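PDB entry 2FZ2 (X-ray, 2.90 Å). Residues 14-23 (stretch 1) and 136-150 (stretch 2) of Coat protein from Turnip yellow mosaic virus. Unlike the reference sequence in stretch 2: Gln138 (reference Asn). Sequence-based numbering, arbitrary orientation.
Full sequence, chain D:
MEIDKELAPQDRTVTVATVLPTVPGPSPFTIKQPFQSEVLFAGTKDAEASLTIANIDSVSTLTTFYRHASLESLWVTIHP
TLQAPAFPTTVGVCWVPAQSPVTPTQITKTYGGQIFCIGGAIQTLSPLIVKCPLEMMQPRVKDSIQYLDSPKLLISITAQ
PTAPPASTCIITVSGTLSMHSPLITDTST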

# COMPACT_ATOMS: atom_id res chain seq x y z
N VAL D 14 -28.75 -74.07 81.93
CA VAL D 14 -28.98 -74.43 80.54
C VAL D 14 -28.91 -75.93 80.29
O VAL D 14 -27.86 -76.57 80.45
CB VAL D 14 -27.98 -73.68 79.64
CG1 VAL D 14 -26.60 -73.67 80.31
CG2 VAL D 14 -27.94 -74.30 78.27
N THR D 15 -30.06 -76.48 79.90
CA THR D 15 -30.17 -77.90 79.59
C THR D 15 -31.28 -78.09 78.53
O THR D 15 -32.42 -77.64 78.69
CB THR D 15 -30.43 -78.71 80.89
OG1 THR D 15 -30.24 -80.10 80.64
CG2 THR D 15 -31.79 -78.50 81.39
N VAL D 16 -30.91 -78.74 77.43
CA VAL D 16 -31.83 -78.94 76.31
C VAL D 16 -32.35 -80.33 76.13
O VAL D 16 -31.83 -81.27 76.68
CB VAL D 16 -31.19 -78.59 74.97
CG1 VAL D 16 -32.14 -77.69 74.16
CG2 VAL D 16 -29.83 -77.97 75.19
N ALA D 17 -33.38 -80.44 75.29
CA ALA D 17 -33.98 -81.71 74.96
C ALA D 17 -33.84 -81.85 73.45
O ALA D 17 -33.71 -80.85 72.74
CB ALA D 17 -35.43 -81.71 75.35
N THR D 18 -33.83 -83.09 72.96
CA THR D 18 -33.75 -83.31 71.53
C THR D 18 -35.19 -83.58 71.17
O THR D 18 -35.85 -84.38 71.83
CB THR D 18 -32.86 -84.55 71.16
OG1 THR D 18 -32.97 -85.53 72.20
CG2 THR D 18 -31.36 -84.14 70.97
N VAL D 19 -35.71 -82.86 70.18
CA VAL D 19 -37.10 -83.01 69.75
C VAL D 19 -37.15 -83.37 68.29
O VAL D 19 -36.33 -82.90 67.49
CB VAL D 19 -37.90 -81.73 69.89
CG1 VAL D 19 -38.30 -81.53 71.32
CG2 VAL D 19 -37.08 -80.56 69.36
N LEU D 20 -38.14 -84.18 67.95
CA LEU D 20 -38.34 -84.63 66.59
C LEU D 20 -38.82 -83.56 65.63
O LEU D 20 -39.92 -83.02 65.78
CB LEU D 20 -39.35 -85.77 66.58
CG LEU D 20 -38.82 -87.14 66.20
CD1 LEU D 20 -37.31 -87.15 66.26
CD2 LEU D 20 -39.41 -88.17 67.15
N PRO D 21 -37.99 -83.21 64.63
CA PRO D 21 -38.47 -82.20 63.71
C PRO D 21 -39.52 -82.89 62.85
O PRO D 21 -39.53 -84.11 62.72
CB PRO D 21 -37.22 -81.84 62.91
CG PRO D 21 -36.43 -83.09 62.91
CD PRO D 21 -36.65 -83.69 64.28
N THR D 22 -40.40 -82.09 62.28
CA THR D 22 -41.49 -82.57 61.45
C THR D 22 -40.96 -83.04 60.09
O THR D 22 -39.87 -82.63 59.68
CB THR D 22 -42.48 -81.41 61.26
OG1 THR D 22 -41.76 -80.25 60.82
CG2 THR D 22 -43.18 -81.06 62.63
N VAL D 23 -41.69 -83.90 59.38
CA VAL D 23 -41.20 -84.33 58.06
C VAL D 23 -41.36 -83.19 57.08
O VAL D 23 -42.21 -82.32 57.26
CB VAL D 23 -41.94 -85.57 57.48
CG1 VAL D 23 -42.38 -86.49 58.59
CG2 VAL D 23 -43.11 -85.13 56.62
N MET D 136 -35.76 -75.35 79.83
CA MET D 136 -34.91 -76.46 80.19
C MET D 136 -35.69 -77.75 80.47
O MET D 136 -35.37 -78.52 81.38
CB MET D 136 -34.06 -76.07 81.40
CG MET D 136 -34.76 -76.08 82.75
SD MET D 136 -33.80 -75.15 83.99
CE MET D 136 -33.67 -73.60 83.13
N MET D 137 -36.71 -77.97 79.66
CA MET D 137 -37.53 -79.16 79.78
C MET D 137 -37.89 -79.61 78.39
O MET D 137 -37.42 -79.05 77.39
CB MET D 137 -38.82 -78.88 80.53
CG MET D 137 -38.63 -78.47 81.94
SD MET D 137 -38.99 -79.83 82.98
CE MET D 137 -37.95 -79.41 84.41
N GLN D 138 -38.75 -80.61 78.35
CA GLN D 138 -39.22 -81.18 77.10
C GLN D 138 -40.65 -80.74 76.91
O GLN D 138 -41.57 -81.39 77.40
CB GLN D 138 -39.16 -82.69 77.18
CG GLN D 138 -38.40 -83.30 76.06
CD GLN D 138 -39.04 -83.00 74.74
OE1 GLN D 138 -38.79 -83.70 73.76
NE2 GLN D 138 -39.88 -81.96 74.69
N PRO D 139 -40.86 -79.64 76.17
CA PRO D 139 -42.19 -79.07 75.89
C PRO D 139 -43.23 -79.97 75.25
O PRO D 139 -44.43 -79.83 75.52
CB PRO D 139 -41.90 -77.86 75.01
CG PRO D 139 -40.48 -78.05 74.53
CD PRO D 139 -39.77 -78.86 75.56
N ARG D 140 -42.79 -80.91 74.41
CA ARG D 140 -43.72 -81.79 73.72
C ARG D 140 -44.41 -82.80 74.65
O ARG D 140 -43.75 -83.50 75.42
CB ARG D 140 -42.98 -82.47 72.55
CG ARG D 140 -42.33 -81.43 71.58
CD ARG D 140 -41.87 -82.00 70.23
NE ARG D 140 -42.71 -81.55 69.11
CZ ARG D 140 -42.23 -81.09 67.95
NH1 ARG D 140 -40.92 -81.03 67.77
NH2 ARG D 140 -43.08 -80.73 66.97
N VAL D 141 -45.74 -82.85 74.60
CA VAL D 141 -46.54 -83.74 75.44
C VAL D 141 -47.37 -84.77 74.67
O VAL D 141 -48.07 -85.61 75.26
CB VAL D 141 -47.46 -82.94 76.34
CG1 VAL D 141 -46.68 -81.85 77.03
CG2 VAL D 141 -48.55 -82.32 75.50
N LYS D 142 -47.33 -84.68 73.34
CA LYS D 142 -48.00 -85.64 72.47
C LYS D 142 -47.25 -85.50 71.17
O LYS D 142 -47.14 -84.39 70.62
CB LYS D 142 -49.49 -85.32 72.27
CG LYS D 142 -50.28 -86.44 71.51
CD LYS D 142 -51.68 -86.70 72.12
CE LYS D 142 -52.65 -87.44 71.16
NZ LYS D 142 -54.02 -87.71 71.76
N ASP D 143 -46.67 -86.60 70.71
CA ASP D 143 -45.95 -86.57 69.45
C ASP D 143 -45.95 -87.92 68.79
O ASP D 143 -46.60 -88.85 69.28
CB ASP D 143 -44.51 -86.12 69.65
CG ASP D 143 -44.03 -85.26 68.52
OD1 ASP D 143 -42.85 -85.36 68.13
OD2 ASP D 143 -44.84 -84.47 68.01
N SER D 144 -45.21 -88.01 67.68
CA SER D 144 -45.07 -89.25 66.92
C SER D 144 -44.35 -90.31 67.76
O SER D 144 -44.25 -91.48 67.37
CB SER D 144 -44.25 -88.98 65.65
OG SER D 144 -45.08 -88.63 64.56
N ILE D 145 -43.86 -89.88 68.92
CA ILE D 145 -43.14 -90.74 69.85
C ILE D 145 -43.29 -90.17 71.26
O ILE D 145 -43.62 -88.99 71.40
CB ILE D 145 -41.64 -90.81 69.50
CG1 ILE D 145 -40.94 -91.86 70.37
CG2 ILE D 145 -41.00 -89.45 69.70
CD1 ILE D 145 -41.82 -93.08 70.81
N GLN D 146 -43.09 -90.99 72.30
CA GLN D 146 -43.20 -90.50 73.67
C GLN D 146 -41.81 -90.10 74.14
O GLN D 146 -40.85 -90.83 73.92
CB GLN D 146 -43.74 -91.56 74.62
CG GLN D 146 -44.09 -92.88 73.98
CD GLN D 146 -45.01 -93.71 74.85
OE1 GLN D 146 -45.74 -93.17 75.69
NE2 GLN D 146 -44.99 -95.03 74.66
N TYR D 147 -41.72 -88.93 74.78
CA TYR D 147 -40.45 -88.43 75.28
C TYR D 147 -40.40 -88.73 76.77
O TYR D 147 -41.43 -89.03 77.37
CB TYR D 147 -40.34 -86.94 75.07
CG TYR D 147 -40.40 -86.52 73.62
CD1 TYR D 147 -41.61 -86.23 73.01
CD2 TYR D 147 -39.23 -86.38 72.88
CE1 TYR D 147 -41.65 -85.79 71.67
CE2 TYR D 147 -39.26 -85.95 71.54
CZ TYR D 147 -40.47 -85.65 70.95
OH TYR D 147 -40.50 -85.17 69.65
N LEU D 148 -39.21 -88.63 77.36
CA LEU D 148 -39.11 -88.93 78.79
C LEU D 148 -38.61 -87.78 79.65
O LEU D 148 -38.28 -87.98 80.82
CB LEU D 148 -38.23 -90.16 79.01
CG LEU D 148 -37.70 -90.74 77.69
CD1 LEU D 148 -36.37 -90.12 77.39
CD2 LEU D 148 -37.56 -92.24 77.78
N ASP D 149 -38.56 -86.58 79.07
CA ASP D 149 -38.14 -85.41 79.82
C ASP D 149 -39.20 -84.34 79.84
O ASP D 149 -38.89 -83.16 80.01
CB ASP D 149 -36.84 -84.78 79.28
CG ASP D 149 -36.60 -85.06 77.81
OD1 ASP D 149 -35.56 -84.59 77.29
OD2 ASP D 149 -37.44 -85.73 77.17
N SER D 150 -40.46 -84.73 79.64
CA SER D 150 -41.57 -83.78 79.69
C SER D 150 -41.60 -83.28 81.13
O SER D 150 -41.02 -83.90 82.03
CB SER D 150 -42.90 -84.46 79.36
OG SER D 150 -42.71 -85.87 79.34

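An extended segment without regular secondary structure can be held against a protein body by very few directional bonds, provided that its side chains find matching surfaces. The coat protein of turnip yellow mosaic virus offers a compact example. Residues 14-23 form neither helix nor strand, yet they meet residues 136-150, more than a hundred positions away in the same chain, across a contact that buries 555 Å² in all.

Leu20 contributes the largest share. Its backbone N donates the one hydrogen bond found between the stretches, to Tyr147 OH at 3.1 Å with an angle of 163°, approaching at the edge of the ring and near its plane. The phenol hydroxyl suits this position because it can accept and donate at once: Tyr147 OH in turn gives a hydrogen bond to Asp143 OD1 at 2.8 Å. The backbone of the first stretch is thus tied, through a tyrosine, to a carboxylate in the second. The leucine side chain, buried, fills the space beside this polar chain. Its CD2 packs against CG2 of Ile145 at 3.3 Å, while its CB lies 3.8 Å from Asp143 OD1. An aliphatic residue fits here because its backbone meets the polar demand and its branched end is left free for apolar contact.

Met136 anchors the other end of the contact. Its CA lies 3.1 Å from Thr15 O, a CA-H...O contact with an angle of 144° at the hydrogen, and its CB is 3.3 Å from Thr15 CG2. Beyond CB the methionine leads away from the first stretch, so the pairing relies on the backbone and the base of the side chain. Thr15 is suited to this buried place by its two unlike branches: the methyl group meets Met136, while OG1 is hydrogen-bonded elsewhere in the structure.

Arg140, with CB directed toward the first stretch, covers nearly as much surface. Val19 CB sits 3.8 Å from Arg140 NH1, at the edge of the guanidinium, so a hydrophobic residue borders a charged group. Arg140 NH1 also comes within 3.0 Å of Leu20 O, but the angle is too poor for a hydrogen bond. Within its own stretch, Arg140 NE and Asp143 OD2 form a long salt bridge at 3.8 Å, an attraction of charges without a directed N-H.

Between these sites, Ala17 points its CB toward the second stretch, 3.5 Å from Asp149 OD1, and its small methyl allows close approach. The general lesson is economy: one well-aligned hydrogen bond, supported by close packing, accompanies an otherwise irregular contact.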